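Local coordinates for protein periplasmic beta-glucosidase (Pseudomonas aeruginosa, PDB 6R5T) that probably hydrolyses terminal, non-reducing beta-D-glucosyl residues in the periplasm, releasing beta-D-glucose, as a member of glycoside hydrolase family 3, at residues A17-Q22 against I305-I310; G29-K34 against N286-L291; G257-L262 against D290-W295; E261-G266 against R272-L277. The protein carries 1 engineered substitution. All coordinates share one frame; numbering follows the deposited sequence. Where two conformers were deposited one is given.

Contact 1: A17-Q22 against I305-I310; sequences AEKIGQ and IDQADI
OD1 of Asp311 is gripped by both Lys19 and Gln307: Lys19 NZ makes a salt bridge to it, and Gln307 NE2 a hydrogen bond. The contact lies in the N-terminal domain, a TIM barrel, and joins helix 16-22 to helix 307-323. Gln307 NE2 also bonds to OD1 of Asn16, one turn before Ile20. Lys19 NZ and Gln307 NE2 are 3.8 Å apart. They share one acceptor, Asp311 OD1, and are not bonded to each other. The two side chains cross at about a right angle. Lys19 is fully extended beyond CG, which carries its amine out to Asp311. A bend at chi2 (69°) turns the amide of Gln307 toward Asn16 and Asp311.

Away from these polar ends the contact is aliphatic. Lys19 CB lies 3.9 Å from Ile310 CG2. The Ile20 side chain runs at a slant across Ile310, with Ile20 CG1 3.9 Å from Ile310 CD1 and 4.1 Å from Ile310 CG2. Ile310 was modelled in two conformers, so the position of its branches is less certain than that of Ile20. Leu296 of helix 291-301 touches both isoleucines. Ile279 of helix 271-281 adds a further wall to Ile310.

The start of helix 307-323 is tied down from within. Asp306 N donates to Asp309 OD2 over 2.9 Å, nearly straight at 170°, and meets that oxygen on its anti side, tilted 32° out of the carboxylate plane.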
loop_
_atom_site.group_PDB
_atom_site.type_symbol
_atom_site.label_atom_id
_atom_site.label_comp_id
_atom_site.label_asym_id
_atom_site.label_seq_id
_atom_site.Cartn_x
_atom_site.Cartn_y
_atom_site.Cartn_z
ATOM N N ALA A 17 -14.828 -43.370 7.647
ATOM C CA ALA A 17 -15.842 -42.486 8.240
ATOM C C ALA A 17 -15.330 -41.930 9.570
ATOM O O ALA A 17 -15.533 -40.704 9.896
ATOM C CB ALA A 17 -17.131 -43.254 8.373
ATOM N N GLU A 18 -14.756 -42.811 10.396
ATOM C CA GLU A 18 -14.246 -42.424 11.726
ATOM C C GLU A 18 -13.038 -41.482 11.569
ATOM O O GLU A 18 -12.936 -40.503 12.338
ATOM C CB GLU A 18 -13.898 -43.674 12.543
ATOM C CG GLU A 18 -15.158 -44.368 13.056
ATOM C CD GLU A 18 -14.981 -45.812 13.532
ATOM O OE1 GLU A 18 -15.806 -46.194 14.376
ATOM O OE2 GLU A 18 -14.006 -46.509 13.124
ATOM N N LYS A 19 -12.131 -41.786 10.663
ATOM C CA LYS A 19 -10.961 -40.900 10.414
ATOM C C LYS A 19 -11.446 -39.525 9.943
ATOM O O LYS A 19 -10.940 -38.461 10.456
ATOM C CB LYS A 19 -10.064 -41.519 9.362
ATOM C CG LYS A 19 -9.292 -42.725 9.852
ATOM C CD LYS A 19 -8.420 -43.339 8.775
ATOM C CE LYS A 19 -7.684 -44.548 9.284
ATOM N NZ LYS A 19 -6.904 -45.190 8.208
ATOM N N ILE A 20 -12.366 -39.506 8.990
ATOM C CA ILE A 20 -12.867 -38.209 8.467
ATOM C C ILE A 20 -13.627 -37.466 9.562
ATOM O O ILE A 20 -13.500 -36.204 9.623
ATOM C CB ILE A 20 -13.709 -38.447 7.218
ATOM C CG1 ILE A 20 -12.808 -38.980 6.103
ATOM C CG2 ILE A 20 -14.463 -37.162 6.847
ATOM C CD1 ILE A 20 -13.561 -39.555 4.920
ATOM N N GLY A 21 -14.342 -38.165 10.452
ATOM C CA GLY A 21 -15.029 -37.488 11.570
ATOM C C GLY A 21 -14.065 -36.688 12.439
ATOM O O GLY A 21 -14.426 -35.646 12.969
ATOM N N GLN A 22 -12.861 -37.185 12.625
ATOM C CA GLN A 22 -11.827 -36.522 13.453
ATOM C C GLN A 22 -11.465 -35.149 12.883
ATOM O O GLN A 22 -11.016 -34.296 13.684
ATOM C CB GLN A 22 -10.581 -37.367 13.580
ATOM C CG GLN A 22 -10.853 -38.582 14.499
ATOM C CD GLN A 22 -11.244 -38.130 15.877
ATOM O OE1 GLN A 22 -10.447 -37.466 16.552
ATOM N NE2 GLN A 22 -12.472 -38.433 16.291
ATOM N N ILE A 305 -8.102 -37.947 -4.436
ATOM C CA ILE A 305 -7.155 -37.820 -3.288
ATOM C C ILE A 305 -6.657 -39.218 -2.958
ATOM O O ILE A 305 -7.239 -40.208 -3.492
ATOM C CB ILE A 305 -7.797 -37.130 -2.059
ATOM C CG1 ILE A 305 -8.949 -37.955 -1.502
ATOM C CG2 ILE A 305 -8.282 -35.712 -2.375
ATOM C CD1 ILE A 305 -9.543 -37.494 -0.204
ATOM N N ASP A 306 -5.627 -39.291 -2.127
ATOM C CA ASP A 306 -4.981 -40.537 -1.663
ATOM C C ASP A 306 -5.444 -40.851 -0.239
ATOM O O ASP A 306 -5.718 -39.909 0.583
ATOM C CB ASP A 306 -3.458 -40.413 -1.700
ATOM C CG ASP A 306 -2.959 -40.069 -3.091
ATOM O OD1 ASP A 306 -3.446 -40.685 -4.037
ATOM O OD2 ASP A 306 -2.155 -39.136 -3.221
ATOM N N GLN A 307 -5.466 -42.133 0.109
ATOM C CA GLN A 307 -5.713 -42.543 1.507
ATOM C C GLN A 307 -4.723 -41.832 2.447
ATOM O O GLN A 307 -5.126 -41.424 3.566
ATOM C CB GLN A 307 -5.629 -44.063 1.636
ATOM C CG GLN A 307 -5.836 -44.580 3.046
ATOM C CD GLN A 307 -7.268 -44.386 3.487
ATOM O OE1 GLN A 307 -8.192 -44.739 2.744
ATOM N NE2 GLN A 307 -7.478 -43.802 4.666
ATOM N N ALA A 308 -3.462 -41.692 2.049
ATOM C CA ALA A 308 -2.413 -41.008 2.839
ATOM C C ALA A 308 -2.834 -39.558 3.196
ATOM O O ALA A 308 -2.432 -39.090 4.277
ATOM C CB ALA A 308 -1.114 -41.015 2.087
ATOM N N ASP A 309 -3.636 -38.885 2.387
ATOM C CA ASP A 309 -4.121 -37.497 2.685
ATOM C C ASP A 309 -5.047 -37.552 3.917
ATOM O O ASP A 309 -4.883 -36.770 4.899
ATOM C CB ASP A 309 -4.854 -36.901 1.484
ATOM C CG ASP A 309 -3.972 -36.660 0.274
ATOM O OD1 ASP A 309 -2.849 -36.159 0.504
ATOM O OD2 ASP A 309 -4.415 -36.975 -0.887
ATOM N N ILE A 310 -5.989 -38.505 3.951
ATOM C CA ILE A 310 -6.900 -38.691 5.117
ATOM C C ILE A 310 -6.063 -39.125 6.320
ATOM O O ILE A 310 -6.279 -38.632 7.434
ATOM C CB ILE A 310 -7.970 -39.747 4.791
ATOM C CG1 ILE A 310 -8.794 -39.360 3.564
ATOM C CG2 ILE A 310 -8.829 -40.048 6.002
ATOM C CD1 ILE A 310 -9.753 -38.252 3.831
#

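Contact 2: G29-K34 against N286-L291; sequences GADHPK and NMNDDL
The barrel of the N-terminal domain closes where strand 24-26 pairs with strand 286-287, and His32 meets Asn288 and Asp290 in the loops that follow these two strands. His32 NE2 donates to Asp290 OD2 at 2.9 Å, with an N-H...O angle of 158°. The acceptor lies in the ring plane. Seen from Asp290 the donor stands above the carboxylate, 40° out of its plane, and the two flat groups are steeply turned against each other.

The CE1 corner of the same ring faces Asn288. The backbone O of Asn288 lies in the ring plane, 3.1 Å from His32 CE1. The side-chain OD1 of Asn288 is 3.5 Å from His32 CE1, and it accepts a hydrogen bond from Ser27 N. His32 comes off the end of a type I turn from Gly29. With CG beside the backbone N (chi1 -56°), its imidazole projects across to the other loop.

That second loop has its own brace. Asp289 OD1 accepts from Asn286 ND2 at 2.8 Å and from Leu291 N at 3.1 Å, on opposite faces of its carboxylate. The bond to Leu291 N makes an Asx turn. Met287, just before, lines the glycan pocket and touches the bound glucose unit.

Asp290 OD1 forms a salt bridge with Arg24 on strand 24-26. With an arginine at one oxygen and an imidazole N-H at the other, Asp290 would be expected to stay ionised.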
loop_
_atom_site.group_PDB
_atom_site.type_symbol
_atom_site.label_atom_id
_atom_site.label_comp_id
_atom_site.label_asym_id
_atom_site.label_seq_id
_atom_site.Cartn_x
_atom_site.Cartn_y
_atom_site.Cartn_z
ATOM N N GLY A 29 -24.489 -23.461 16.677
ATOM C CA GLY A 29 -24.974 -22.279 15.948
ATOM C C GLY A 29 -26.162 -22.625 15.087
ATOM O O GLY A 29 -26.607 -23.775 15.072
ATOM N N ALA A 30 -26.611 -21.676 14.290
ATOM C CA ALA A 30 -27.718 -21.897 13.338
ATOM C C ALA A 30 -27.350 -23.056 12.405
ATOM O O ALA A 30 -28.209 -23.897 12.173
ATOM C CB ALA A 30 -27.999 -20.627 12.587
ATOM N N ASP A 31 -26.087 -23.139 11.979
ATOM C CA ASP A 31 -25.587 -24.187 11.053
ATOM C C ASP A 31 -25.516 -25.555 11.739
ATOM O O ASP A 31 -25.494 -26.575 11.031
ATOM C CB ASP A 31 -24.195 -23.826 10.522
ATOM C CG ASP A 31 -24.187 -22.741 9.455
ATOM O OD1 ASP A 31 -25.163 -22.677 8.673
ATOM O OD2 ASP A 31 -23.193 -21.973 9.402
ATOM N N HIS A 32 -25.321 -25.588 13.053
ATOM C CA HIS A 32 -25.120 -26.824 13.840
ATOM C C HIS A 32 -25.871 -26.683 15.151
ATOM O O HIS A 32 -25.287 -26.446 16.193
ATOM C CB HIS A 32 -23.655 -27.098 14.129
ATOM C CG HIS A 32 -22.821 -27.163 12.896
ATOM N ND1 HIS A 32 -22.011 -26.132 12.527
ATOM C CD2 HIS A 32 -22.635 -28.157 12.000
ATOM C CE1 HIS A 32 -21.388 -26.470 11.399
ATOM N NE2 HIS A 32 -21.752 -27.722 11.071
ATOM N N PRO A 33 -27.195 -26.897 15.101
ATOM C CA PRO A 33 -27.998 -26.870 16.307
ATOM C C PRO A 33 -27.479 -27.881 17.328
ATOM O O PRO A 33 -26.923 -28.944 16.989
ATOM C CB PRO A 33 -29.398 -27.275 15.843
ATOM C CG PRO A 33 -29.397 -27.076 14.368
ATOM C CD PRO A 33 -27.963 -27.225 13.901
ATOM N N LYS A 34 -27.661 -27.542 18.590
ATOM C CA LYS A 34 -27.043 -28.289 19.685
ATOM C C LYS A 34 -27.424 -29.773 19.614
ATOM O O LYS A 34 -26.511 -30.597 19.828
ATOM C CB LYS A 34 -27.500 -27.758 21.032
ATOM C CG LYS A 34 -26.790 -28.397 22.209
ATOM C CD LYS A 34 -26.569 -27.406 23.343
ATOM C CE LYS A 34 -26.605 -28.024 24.721
ATOM N NZ LYS A 34 -26.761 -26.982 25.767
ATOM N N ASN A 286 -11.066 -29.094 9.317
ATOM C CA ASN A 286 -12.023 -28.258 8.559
ATOM C C ASN A 286 -12.974 -27.562 9.521
ATOM O O ASN A 286 -13.813 -28.233 10.163
ATOM C CB ASN A 286 -12.720 -29.196 7.581
ATOM C CG ASN A 286 -13.864 -28.645 6.768
ATOM O OD1 ASN A 286 -14.804 -29.424 6.490
ATOM N ND2 ASN A 286 -13.766 -27.387 6.344
ATOM N N MET A 287 -12.851 -26.241 9.609
ATOM C CA MET A 287 -13.678 -25.425 10.535
ATOM C C MET A 287 -15.004 -25.062 9.883
ATOM O O MET A 287 -15.049 -24.331 8.855
ATOM C CB MET A 287 -12.898 -24.196 11.016
ATOM C CG MET A 287 -13.569 -23.390 12.073
ATOM S SD MET A 287 -12.383 -22.064 12.578
ATOM C CE MET A 287 -12.683 -21.933 14.333
ATOM N N ASN A 288 -16.063 -25.553 10.507
ATOM C CA ASN A 288 -17.493 -25.200 10.401
ATOM C C ASN A 288 -18.171 -25.564 9.077
ATOM O O ASN A 288 -19.339 -25.873 9.160
ATOM C CB ASN A 288 -17.713 -23.756 10.831
ATOM C CG ASN A 288 -18.856 -23.684 11.827
ATOM O OD1 ASN A 288 -18.956 -24.436 12.823
ATOM N ND2 ASN A 288 -19.798 -22.835 11.476
ATOM N N ASP A 289 -17.552 -25.523 7.887
ATOM C CA ASP A 289 -18.351 -25.606 6.630
ATOM C C ASP A 289 -18.720 -27.056 6.264
ATOM O O ASP A 289 -19.571 -27.234 5.374
ATOM C CB ASP A 289 -17.728 -24.830 5.471
ATOM C CG ASP A 289 -16.348 -25.276 5.091
ATOM O OD1 ASP A 289 -16.116 -26.488 5.120
ATOM O OD2 ASP A 289 -15.545 -24.383 4.679
ATOM N N ASP A 290 -18.142 -28.037 6.955
ATOM C CA ASP A 290 -18.427 -29.482 6.784
ATOM C C ASP A 290 -18.092 -30.000 5.395
ATOM O O ASP A 290 -18.522 -31.098 5.073
ATOM C CB ASP A 290 -19.877 -29.783 7.153
ATOM C CG ASP A 290 -20.112 -29.732 8.642
ATOM O OD1 ASP A 290 -19.140 -29.697 9.415
ATOM O OD2 ASP A 290 -21.288 -29.702 9.012
ATOM N N LEU A 291 -17.267 -29.306 4.625
ATOM C CA LEU A 291 -16.943 -29.800 3.276
ATOM C C LEU A 291 -16.172 -31.114 3.380
ATOM O O LEU A 291 -16.395 -31.978 2.532
ATOM C CB LEU A 291 -16.145 -28.756 2.492
ATOM C CG LEU A 291 -16.993 -27.908 1.558
ATOM C CD1 LEU A 291 -18.055 -27.163 2.315
ATOM C CD2 LEU A 291 -16.141 -26.925 0.768
#

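Contact 3: G257-L262 against D290-W295; sequences GAVKEL and DLYSTW
Leu291 pushes its CD2 methyl into helix 258-261, where it rests between Val259 and Lys260. Leu291 CD2 is 3.7 Å from Lys260 CA and 3.8 Å from Val259 CG1. It is 3.9 Å from Lys260 CB as well. The Val259 and Leu291 side chains overlap side by side, pointing opposite ways. Val259 uses both branches: CG1 meets Leu291, while CG2 approaches Tyr292 CE1 obliquely at 4.1 Å. Lys260 contributes the root of its chain alone; the extended remainder leads away, toward a weak, long ion pair with Glu271.

A second layer of polar bonds sets these groups in place. Tyr292 OH bonds to Val283 O, which fixes the far end of the ring. Its backbone N bonds to Asn286 OD1. Lys260 N bonds to Asp289 OD2, so the start of helix 258-261 is tied to the loop ahead of helix 291-301. In the first turn of that helix, Asp290 O takes two bonds from Thr294, from N at 3.1 Å and from OG1 at 2.9 Å. Thr294 CG2 lies over one face of the Trp295 ring, displaced toward its edge. Trp295 NE1 bonds to Glu271.

The two helices follow barrel strands 251-253 and 286-287. Helix 271-281 runs between those strands in the chain and packs against both helices: its Ala278 touches Val259 and Tyr292, and its Thr275 touches Leu291.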
loop_
_atom_site.group_PDB
_atom_site.type_symbol
_atom_site.label_atom_id
_atom_site.label_comp_id
_atom_site.label_asym_id
_atom_site.label_seq_id
_atom_site.Cartn_x
_atom_site.Cartn_y
_atom_site.Cartn_z
ATOM N N GLY A 257 -14.993 -21.455 7.535
ATOM C CA GLY A 257 -15.538 -21.451 6.176
ATOM C C GLY A 257 -14.462 -21.268 5.084
ATOM O O GLY A 257 -14.799 -21.001 3.947
ATOM N N ALA A 258 -13.187 -21.365 5.442
ATOM C CA ALA A 258 -12.063 -21.073 4.514
ATOM C C ALA A 258 -12.022 -22.072 3.351
ATOM O O ALA A 258 -11.663 -21.672 2.237
ATOM C CB ALA A 258 -10.763 -21.110 5.268
ATOM N N VAL A 259 -12.318 -23.346 3.597
ATOM C CA VAL A 259 -12.298 -24.328 2.477
ATOM C C VAL A 259 -13.352 -23.920 1.451
ATOM O O VAL A 259 -13.077 -23.822 0.250
ATOM C CB VAL A 259 -12.470 -25.770 2.978
ATOM C CG1 VAL A 259 -12.537 -26.709 1.803
ATOM C CG2 VAL A 259 -11.366 -26.149 3.970
ATOM N N LYS A 260 -14.580 -23.657 1.880
ATOM C CA LYS A 260 -15.617 -23.249 0.921
ATOM C C LYS A 260 -15.278 -21.935 0.228
ATOM O O LYS A 260 -15.618 -21.755 -0.951
ATOM C CB LYS A 260 -16.923 -23.179 1.717
ATOM C CG LYS A 260 -18.124 -22.878 0.862
ATOM C CD LYS A 260 -19.431 -22.954 1.657
ATOM C CE LYS A 260 -20.599 -22.609 0.761
ATOM N NZ LYS A 260 -21.901 -22.728 1.465
ATOM N N GLU A 261 -14.586 -21.015 0.924
ATOM C CA GLU A 261 -14.191 -19.712 0.334
ATOM C C GLU A 261 -13.245 -19.892 -0.861
ATOM O O GLU A 261 -13.065 -18.946 -1.638
ATOM C CB GLU A 261 -13.552 -18.767 1.356
ATOM C CG GLU A 261 -14.549 -18.219 2.352
ATOM C CD GLU A 261 -13.935 -17.302 3.418
ATOM O OE1 GLU A 261 -12.834 -16.767 3.191
ATOM O OE2 GLU A 261 -14.570 -17.162 4.492
ATOM N N LEU A 262 -12.610 -21.043 -1.031
ATOM C CA LEU A 262 -11.800 -21.259 -2.283
ATOM C C LEU A 262 -12.619 -21.061 -3.544
ATOM O O LEU A 262 -12.056 -20.720 -4.585
ATOM C CB LEU A 262 -11.148 -22.631 -2.258
ATOM C CG LEU A 262 -10.152 -22.836 -1.137
ATOM C CD1 LEU A 262 -9.643 -24.276 -1.094
ATOM C CD2 LEU A 262 -8.967 -21.888 -1.242
ATOM N N ASP A 290 -18.142 -28.037 6.955
ATOM C CA ASP A 290 -18.427 -29.482 6.784
ATOM C C ASP A 290 -18.092 -30.000 5.395
ATOM O O ASP A 290 -18.522 -31.098 5.073
ATOM C CB ASP A 290 -19.877 -29.783 7.153
ATOM C CG ASP A 290 -20.112 -29.732 8.642
ATOM O OD1 ASP A 290 -19.140 -29.697 9.415
ATOM O OD2 ASP A 290 -21.288 -29.702 9.012
ATOM N N LEU A 291 -17.267 -29.306 4.625
ATOM C CA LEU A 291 -16.943 -29.800 3.276
ATOM C C LEU A 291 -16.172 -31.114 3.380
ATOM O O LEU A 291 -16.395 -31.978 2.532
ATOM C CB LEU A 291 -16.145 -28.756 2.492
ATOM C CG LEU A 291 -16.993 -27.908 1.558
ATOM C CD1 LEU A 291 -18.055 -27.163 2.315
ATOM C CD2 LEU A 291 -16.141 -26.925 0.768
ATOM N N TYR A 292 -15.299 -31.280 4.370
ATOM C CA TYR A 292 -14.487 -32.511 4.450
ATOM C C TYR A 292 -15.420 -33.728 4.641
ATOM O O TYR A 292 -15.251 -34.737 3.946
ATOM C CB TYR A 292 -13.452 -32.467 5.564
ATOM C CG TYR A 292 -12.155 -31.765 5.234
ATOM C CD1 TYR A 292 -12.082 -30.812 4.226
ATOM C CD2 TYR A 292 -11.026 -32.005 5.981
ATOM C CE1 TYR A 292 -10.878 -30.192 3.927
ATOM C CE2 TYR A 292 -9.815 -31.386 5.701
ATOM C CZ TYR A 292 -9.741 -30.500 4.651
ATOM O OH TYR A 292 -8.574 -29.869 4.358
ATOM N N SER A 293 -16.343 -33.645 5.587
ATOM C CA SER A 293 -17.272 -34.766 5.841
ATOM C C SER A 293 -18.154 -35.012 4.623
ATOM O O SER A 293 -18.521 -36.165 4.376
ATOM C CB SER A 293 -18.090 -34.482 7.045
ATOM O OG SER A 293 -17.276 -34.526 8.217
ATOM N N THR A 294 -18.510 -33.975 3.874
ATOM C CA THR A 294 -19.430 -34.101 2.715
ATOM C C THR A 294 -18.694 -34.734 1.533
ATOM O O THR A 294 -19.293 -35.516 0.791
ATOM C CB THR A 294 -20.017 -32.734 2.341
ATOM O OG1 THR A 294 -20.661 -32.175 3.491
ATOM C CG2 THR A 294 -20.943 -32.800 1.140
ATOM N N TRP A 295 -17.419 -34.397 1.302
ATOM C CA TRP A 295 -16.775 -34.687 0.009
ATOM C C TRP A 295 -15.589 -35.634 0.101
ATOM O O TRP A 295 -15.236 -36.182 -0.937
ATOM C CB TRP A 295 -16.339 -33.385 -0.699
ATOM C CG TRP A 295 -17.531 -32.592 -1.062
ATOM C CD1 TRP A 295 -17.964 -31.466 -0.453
ATOM C CD2 TRP A 295 -18.490 -32.880 -2.099
ATOM N NE1 TRP A 295 -19.078 -30.994 -1.075
ATOM C CE2 TRP A 295 -19.441 -31.842 -2.070
ATOM C CE3 TRP A 295 -18.622 -33.881 -3.065
ATOM C CZ2 TRP A 295 -20.536 -31.787 -2.943
ATOM C CZ3 TRP A 295 -19.705 -33.813 -3.939
ATOM C CH2 TRP A 295 -20.639 -32.788 -3.867
#

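Contact 4: E261-G266 against R272-L277; sequences ELIKHG and RDATRL
Apolar contacts carry the meeting of Leu262 with Ala274 and Leu277. Leu262 CB lies 4.0 Å from Ala274 CB, where the backbones come closest. From there the leucine reaches along helix 271-281. Its CD1 sits 3.6 Å from Ala274 O and 4.2 Å from Leu277 CB. CG lies beside the backbone N (chi1 -63°), and the chain then runs on extended to CD1. Ile263 adds a looser touch at the margin, with CG1 4.4 Å from Ala274 CB. The small alanine lets the loop lie close to the helix, with the CA atoms of Leu262 and Ala274 5.7 Å apart.

Polar bonds stay within each segment or go outside. Gly266 N bonds to Ile263 O and closes a type I turn; His265 N bonds to Glu261 O. The positive phi of Gly266 suits glycine. On the helix, Arg276 NH2 and Asp273 OD1 form a long salt bridge at 3.7 Å, with the carboxylate oxygen at the guanidinium edge. The second subunit provides Arg585, paired with Glu261, and Ser667, bonded to His265 O.

Loop and helix belong to the N-terminal TIM-barrel domain, between barrel strands 251-253 and 286-287. The loop connects helix 258-261 to helix 271-281 and folds back on the latter. Leu262 also touches Pro230 of strand 229-230. Thr275 faces away from the loop and touches Leu296 and Leu299 of helix 291-301.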
loop_
_atom_site.group_PDB
_atom_site.type_symbol
_atom_site.label_atom_id
_atom_site.label_comp_id
_atom_site.label_asym_id
_atom_site.label_seq_id
_atom_site.Cartn_x
_atom_site.Cartn_y
_atom_site.Cartn_z
ATOM N N GLU A 261 -14.586 -21.015 0.924
ATOM C CA GLU A 261 -14.191 -19.712 0.334
ATOM C C GLU A 261 -13.245 -19.892 -0.861
ATOM O O GLU A 261 -13.065 -18.946 -1.638
ATOM C CB GLU A 261 -13.552 -18.767 1.356
ATOM C CG GLU A 261 -14.549 -18.219 2.352
ATOM C CD GLU A 261 -13.935 -17.302 3.418
ATOM O OE1 GLU A 261 -12.834 -16.767 3.191
ATOM O OE2 GLU A 261 -14.570 -17.162 4.492
ATOM N N LEU A 262 -12.610 -21.043 -1.031
ATOM C CA LEU A 262 -11.800 -21.259 -2.283
ATOM C C LEU A 262 -12.619 -21.061 -3.544
ATOM O O LEU A 262 -12.056 -20.720 -4.585
ATOM C CB LEU A 262 -11.148 -22.631 -2.258
ATOM C CG LEU A 262 -10.152 -22.836 -1.137
ATOM C CD1 LEU A 262 -9.643 -24.276 -1.094
ATOM C CD2 LEU A 262 -8.967 -21.888 -1.242
ATOM N N ILE A 263 -13.945 -21.210 -3.472
ATOM C CA ILE A 263 -14.792 -20.954 -4.652
ATOM C C ILE A 263 -14.827 -19.443 -4.945
ATOM O O ILE A 263 -14.675 -19.016 -6.089
ATOM C CB ILE A 263 -16.190 -21.534 -4.400
ATOM C CG1 ILE A 263 -16.096 -23.052 -4.238
ATOM C CG2 ILE A 263 -17.099 -21.112 -5.534
ATOM C CD1 ILE A 263 -17.381 -23.669 -3.693
ATOM N N LYS A 264 -15.058 -18.630 -3.923
ATOM C CA LYS A 264 -15.071 -17.162 -4.094
ATOM C C LYS A 264 -13.700 -16.664 -4.553
ATOM O O LYS A 264 -13.652 -15.711 -5.355
ATOM C CB LYS A 264 -15.597 -16.489 -2.833
ATOM C CG LYS A 264 -17.111 -16.724 -2.708
ATOM C CD LYS A 264 -17.706 -15.913 -1.658
ATOM C CE LYS A 264 -19.214 -16.016 -1.534
ATOM N NZ LYS A 264 -19.652 -15.063 -0.470
ATOM N N HIS A 265 -12.624 -17.237 -4.049
ATOM C CA HIS A 265 -11.272 -16.874 -4.530
ATOM C C HIS A 265 -11.067 -17.253 -5.998
ATOM O O HIS A 265 -10.089 -16.768 -6.609
ATOM C CB HIS A 265 -10.209 -17.558 -3.714
ATOM C CG HIS A 265 -9.932 -16.943 -2.388
ATOM N ND1 HIS A 265 -9.307 -15.721 -2.273
ATOM C CD2 HIS A 265 -10.060 -17.419 -1.134
ATOM C CE1 HIS A 265 -9.082 -15.506 -0.968
ATOM N NE2 HIS A 265 -9.541 -16.500 -0.273
ATOM N N GLY A 266 -11.908 -18.100 -6.575
ATOM C CA GLY A 266 -11.688 -18.498 -7.974
ATOM C C GLY A 266 -10.648 -19.584 -8.135
ATOM O O GLY A 266 -10.100 -19.669 -9.261
ATOM N N ARG A 272 -16.538 -29.798 -3.995
ATOM C CA ARG A 272 -15.736 -31.024 -4.146
ATOM C C ARG A 272 -14.287 -30.657 -4.471
ATOM O O ARG A 272 -13.365 -31.171 -3.864
ATOM C CB ARG A 272 -16.370 -31.842 -5.268
ATOM C CG ARG A 272 -15.698 -33.158 -5.560
ATOM C CD ARG A 272 -16.532 -33.911 -6.599
ATOM N NE ARG A 272 -15.896 -35.194 -6.780
ATOM C CZ ARG A 272 -16.532 -36.372 -6.901
ATOM N NH1 ARG A 272 -17.862 -36.451 -6.901
ATOM N NH2 ARG A 272 -15.796 -37.464 -7.044
ATOM N N ASP A 273 -14.119 -29.789 -5.464
ATOM C CA ASP A 273 -12.754 -29.364 -5.891
ATOM C C ASP A 273 -12.131 -28.529 -4.771
ATOM O O ASP A 273 -10.948 -28.687 -4.532
ATOM C CB ASP A 273 -12.823 -28.618 -7.219
ATOM C CG ASP A 273 -13.197 -29.520 -8.383
ATOM O OD1 ASP A 273 -13.080 -30.775 -8.234
ATOM O OD2 ASP A 273 -13.641 -28.980 -9.425
ATOM N N ALA A 274 -12.900 -27.715 -4.055
ATOM C CA ALA A 274 -12.318 -26.948 -2.932
ATOM C C ALA A 274 -11.763 -27.886 -1.859
ATOM O O ALA A 274 -10.624 -27.701 -1.327
ATOM C CB ALA A 274 -13.339 -26.001 -2.386
ATOM N N THR A 275 -12.527 -28.947 -1.538
ATOM C CA THR A 275 -12.115 -29.900 -0.501
ATOM C C THR A 275 -10.798 -30.585 -0.913
ATOM O O THR A 275 -9.871 -30.737 -0.088
ATOM C CB THR A 275 -13.237 -30.935 -0.314
ATOM O OG1 THR A 275 -14.425 -30.259 0.103
ATOM C CG2 THR A 275 -12.833 -31.967 0.700
ATOM N N ARG A 276 -10.713 -30.989 -2.196
ATOM C CA ARG A 276 -9.501 -31.661 -2.718
ATOM C C ARG A 276 -8.279 -30.728 -2.547
ATOM O O ARG A 276 -7.245 -31.153 -2.020
ATOM C CB ARG A 276 -9.690 -32.053 -4.182
ATOM C CG ARG A 276 -8.441 -32.738 -4.700
ATOM C CD ARG A 276 -8.366 -33.048 -6.182
ATOM N NE ARG A 276 -9.116 -32.095 -6.980
ATOM C CZ ARG A 276 -8.629 -30.975 -7.502
ATOM N NH1 ARG A 276 -7.364 -30.625 -7.320
ATOM N NH2 ARG A 276 -9.439 -30.198 -8.198
ATOM N N LEU A 277 -8.457 -29.471 -2.930
ATOM C CA LEU A 277 -7.332 -28.498 -2.862
ATOM C C LEU A 277 -6.876 -28.343 -1.413
ATOM O O LEU A 277 -5.678 -28.357 -1.172
ATOM C CB LEU A 277 -7.759 -27.161 -3.445
ATOM C CG LEU A 277 -7.982 -27.140 -4.943
ATOM C CD1 LEU A 277 -8.555 -25.808 -5.390
ATOM C CD2 LEU A 277 -6.696 -27.449 -5.682
#

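How the contacts relate
All four contacts lie in the N-terminal barrel domain. Contact 3 is buried; contacts 1, 2 and 4 are only partly so. Contacts 3 and 4 are both made of apolar side chains and share Glu261 and Leu262. Contact 4 uses helix 271-281, which the segments of contact 3 flank in the chain; Val259 O packs on Ala274 CB between them. Contact 4 borders the second subunit more widely than contact 3, which reaches it through Glu261. Contact 2 is the polar one, on the loops near the sugar pocket, and shares Asp290 and Leu291 with contact 3. Contact 1 mixes an aliphatic base with polar side-chain ends. It touches contact 3 through Ile20 and Ser293, and contact 4 through Ile305 and Arg276.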